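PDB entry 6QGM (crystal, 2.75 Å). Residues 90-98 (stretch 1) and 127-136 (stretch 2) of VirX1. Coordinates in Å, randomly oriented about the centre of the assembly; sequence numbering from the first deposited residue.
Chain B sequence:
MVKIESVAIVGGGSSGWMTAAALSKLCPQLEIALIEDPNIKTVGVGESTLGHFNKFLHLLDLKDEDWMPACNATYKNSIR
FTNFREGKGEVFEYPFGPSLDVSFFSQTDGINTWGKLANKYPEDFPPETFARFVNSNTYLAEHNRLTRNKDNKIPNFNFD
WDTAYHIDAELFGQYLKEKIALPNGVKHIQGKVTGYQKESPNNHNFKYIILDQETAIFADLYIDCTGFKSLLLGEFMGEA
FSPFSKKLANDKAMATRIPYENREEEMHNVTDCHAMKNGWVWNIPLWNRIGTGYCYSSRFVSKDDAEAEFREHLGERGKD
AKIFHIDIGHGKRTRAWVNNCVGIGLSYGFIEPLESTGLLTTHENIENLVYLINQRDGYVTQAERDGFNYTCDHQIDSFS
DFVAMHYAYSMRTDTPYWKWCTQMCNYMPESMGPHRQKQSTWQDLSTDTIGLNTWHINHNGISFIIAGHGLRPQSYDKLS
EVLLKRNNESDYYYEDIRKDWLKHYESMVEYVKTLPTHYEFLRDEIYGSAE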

# COMPACT_ATOMS: atom_id res chain seq x y z
N GLU B 90 -33.43 17.96 -8.38
CA GLU B 90 -32.37 18.42 -7.45
C GLU B 90 -31.04 18.50 -8.21
O GLU B 90 -30.81 17.66 -9.11
CB GLU B 90 -32.24 17.49 -6.23
CG GLU B 90 -31.66 16.12 -6.55
CD GLU B 90 -32.59 15.15 -7.25
OE1 GLU B 90 -33.84 15.28 -7.10
OE2 GLU B 90 -32.07 14.26 -7.95
N VAL B 91 -30.20 19.45 -7.81
CA VAL B 91 -28.93 19.81 -8.52
C VAL B 91 -27.78 19.83 -7.52
O VAL B 91 -27.98 20.23 -6.38
CB VAL B 91 -29.08 21.18 -9.22
CG1 VAL B 91 -27.83 21.51 -10.02
CG2 VAL B 91 -30.31 21.24 -10.09
N PHE B 92 -26.61 19.39 -7.96
CA PHE B 92 -25.34 19.57 -7.23
C PHE B 92 -24.23 19.75 -8.26
O PHE B 92 -24.41 19.36 -9.42
CB PHE B 92 -25.12 18.44 -6.23
CG PHE B 92 -24.97 17.05 -6.79
CD1 PHE B 92 -23.72 16.55 -7.13
CD2 PHE B 92 -26.06 16.21 -6.90
CE1 PHE B 92 -23.57 15.25 -7.60
CE2 PHE B 92 -25.91 14.92 -7.38
CZ PHE B 92 -24.67 14.45 -7.74
N GLU B 93 -23.12 20.37 -7.83
CA GLU B 93 -21.99 20.68 -8.73
C GLU B 93 -20.77 19.86 -8.31
O GLU B 93 -20.65 19.51 -7.11
CB GLU B 93 -21.70 22.18 -8.69
CG GLU B 93 -22.93 23.05 -8.81
CD GLU B 93 -23.34 23.50 -10.21
OE1 GLU B 93 -22.55 23.29 -11.18
OE2 GLU B 93 -24.46 24.07 -10.33
N TYR B 94 -19.95 19.52 -9.30
CA TYR B 94 -18.50 19.24 -9.16
C TYR B 94 -17.78 20.40 -9.85
O TYR B 94 -17.55 20.35 -11.05
CB TYR B 94 -18.15 17.88 -9.77
CG TYR B 94 -16.71 17.47 -9.62
CD1 TYR B 94 -15.90 18.05 -8.66
CD2 TYR B 94 -16.15 16.49 -10.44
CE1 TYR B 94 -14.58 17.66 -8.50
CE2 TYR B 94 -14.83 16.09 -10.29
CZ TYR B 94 -14.04 16.69 -9.32
OH TYR B 94 -12.74 16.32 -9.13
N PRO B 95 -17.47 21.50 -9.11
CA PRO B 95 -16.78 22.65 -9.68
C PRO B 95 -15.29 22.36 -9.82
O PRO B 95 -14.81 21.54 -9.08
CB PRO B 95 -17.03 23.74 -8.63
CG PRO B 95 -17.03 22.97 -7.34
CD PRO B 95 -17.75 21.67 -7.68
N PHE B 96 -14.59 23.03 -10.75
CA PHE B 96 -13.12 22.86 -10.96
C PHE B 96 -12.37 23.60 -9.85
O PHE B 96 -12.77 24.69 -9.40
CB PHE B 96 -12.71 23.37 -12.34
CG PHE B 96 -13.05 22.41 -13.44
CD1 PHE B 96 -12.47 21.16 -13.49
CD2 PHE B 96 -13.94 22.77 -14.44
CE1 PHE B 96 -12.77 20.27 -14.52
CE2 PHE B 96 -14.25 21.87 -15.47
CZ PHE B 96 -13.67 20.61 -15.50
N GLY B 97 -11.29 22.99 -9.39
CA GLY B 97 -10.47 23.50 -8.28
C GLY B 97 -9.31 22.56 -7.99
O GLY B 97 -9.48 21.34 -7.94
N PRO B 98 -8.12 23.10 -7.67
CA PRO B 98 -6.97 22.24 -7.40
C PRO B 98 -7.22 21.50 -6.08
O PRO B 98 -6.97 20.31 -6.02
CB PRO B 98 -5.81 23.24 -7.29
CG PRO B 98 -6.48 24.52 -6.77
CD PRO B 98 -7.87 24.53 -7.38
N PRO B 127 -27.52 19.32 0.74
CA PRO B 127 -26.39 18.77 -0.02
C PRO B 127 -25.71 19.74 -1.01
O PRO B 127 -24.49 19.67 -1.16
CB PRO B 127 -27.02 17.59 -0.76
CG PRO B 127 -28.16 17.13 0.15
CD PRO B 127 -28.68 18.41 0.78
N GLU B 128 -26.46 20.65 -1.65
CA GLU B 128 -25.91 21.58 -2.66
C GLU B 128 -24.97 22.60 -2.00
O GLU B 128 -24.30 23.32 -2.76
CB GLU B 128 -27.01 22.32 -3.43
CG GLU B 128 -27.96 23.13 -2.58
CD GLU B 128 -29.23 22.38 -2.15
OE1 GLU B 128 -29.19 21.12 -2.09
OE2 GLU B 128 -30.25 23.07 -1.83
N THR B 129 -24.91 22.67 -0.67
CA THR B 129 -24.10 23.68 0.07
C THR B 129 -22.65 23.20 0.27
O THR B 129 -21.80 24.09 0.54
CB THR B 129 -24.70 24.09 1.41
OG1 THR B 129 -24.75 22.95 2.27
CG2 THR B 129 -26.06 24.74 1.25
N PHE B 130 -22.36 21.90 0.15
CA PHE B 130 -20.98 21.38 0.31
C PHE B 130 -20.06 22.10 -0.69
O PHE B 130 -18.99 22.62 -0.27
CB PHE B 130 -20.86 19.87 0.13
CG PHE B 130 -19.42 19.40 0.12
CD1 PHE B 130 -18.70 19.33 1.29
CD2 PHE B 130 -18.78 19.09 -1.08
CE1 PHE B 130 -17.37 18.93 1.27
CE2 PHE B 130 -17.46 18.67 -1.10
CZ PHE B 130 -16.75 18.60 0.08
N ALA B 131 -20.46 22.13 -1.97
CA ALA B 131 -19.62 22.70 -3.06
C ALA B 131 -19.37 24.20 -2.76
O ALA B 131 -18.22 24.64 -2.86
CB ALA B 131 -20.30 22.48 -4.39
N ARG B 132 -20.43 24.93 -2.40
CA ARG B 132 -20.37 26.37 -2.05
C ARG B 132 -19.40 26.55 -0.89
O ARG B 132 -18.67 27.54 -0.89
CB ARG B 132 -21.73 26.89 -1.62
CG ARG B 132 -22.86 26.51 -2.56
CD ARG B 132 -23.78 27.68 -2.79
NE ARG B 132 -24.99 27.25 -3.46
CZ ARG B 132 -26.15 27.02 -2.86
NH1 ARG B 132 -26.29 27.22 -1.56
NH2 ARG B 132 -27.18 26.63 -3.59
N PHE B 133 -19.43 25.63 0.07
CA PHE B 133 -18.69 25.73 1.35
C PHE B 133 -17.21 25.41 1.13
O PHE B 133 -16.44 25.71 2.03
CB PHE B 133 -19.31 24.82 2.40
CG PHE B 133 -18.73 24.97 3.79
CD1 PHE B 133 -19.16 25.97 4.64
CD2 PHE B 133 -17.75 24.10 4.24
CE1 PHE B 133 -18.62 26.10 5.92
CE2 PHE B 133 -17.22 24.23 5.51
CZ PHE B 133 -17.65 25.23 6.35
N VAL B 134 -16.81 24.81 0.02
CA VAL B 134 -15.38 24.38 -0.16
C VAL B 134 -14.79 24.94 -1.46
O VAL B 134 -13.56 24.89 -1.60
CB VAL B 134 -15.22 22.86 -0.11
CG1 VAL B 134 -15.71 22.31 1.22
CG2 VAL B 134 -15.92 22.17 -1.29
N ASN B 135 -15.62 25.49 -2.36
CA ASN B 135 -15.17 25.94 -3.70
C ASN B 135 -16.06 27.11 -4.13
O ASN B 135 -17.28 26.96 -4.17
CB ASN B 135 -15.15 24.79 -4.70
CG ASN B 135 -14.70 25.23 -6.07
OD1 ASN B 135 -15.15 26.28 -6.53
ND2 ASN B 135 -13.84 24.44 -6.71
N SER B 136 -15.43 28.24 -4.44
CA SER B 136 -16.11 29.51 -4.79
C SER B 136 -16.35 29.54 -6.31
O SER B 136 -17.22 30.30 -6.75
CB SER B 136 -15.31 30.71 -4.30
OG SER B 136 -15.09 30.64 -2.89

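Stretch 2 meets stretch 1 at three points, E128, A131 and N135, and the contact strengthens along the way. The whole interface is small, 277 Å² with both sides summed.

At E128 the touch is made by the base of the side chain: CB lies 3.7 Å from V91 O. The carboxylate forms no hydrogen bond to stretch 1, so the residue offers carbon to a strand carbonyl and little more. T129 and F130 make no contact here.

A131 comes next and faces the strand, its CA-to-CB bond pointing toward stretch 1. The backbones come close here, A131 CA 6.5 Å from E93 CA. A131 CB sits 4.0 Å from E93 O and 4.2 Å from P95 CD, in van der Waals contact; the latter is the one apolar side-chain pair across the contact. E93 itself contributes backbone, while both of its carboxylate oxygens are bonded elsewhere in the structure.

R132, F133 and V134 leave the strand untouched, and the next contact falls four residues after A131. The backbone carries that spacing, for N135 N bonds weakly to A131 O at 2.8 Å.

N135 is the anchor, covered more than any other residue. With chi1 at 180° (t), its amide reaches stretch 1: ND2 donates to F96 O at 2.9 Å, with a nearly straight N-H...O angle of 165°. The other end of the same amide is also used, OD1 capping a backbone N just past the stretch. P95 packs against the group, its CG 3.5 Å from N135 CG. G97 leaves room beside it: CA lies 3.8 Å from N135 ND2, and an ideal CB would fall 2.6 Å from that nitrogen, a clash. What can be read here is an alanine methyl where the backbones come near, then one directed polar bond beside a glycine.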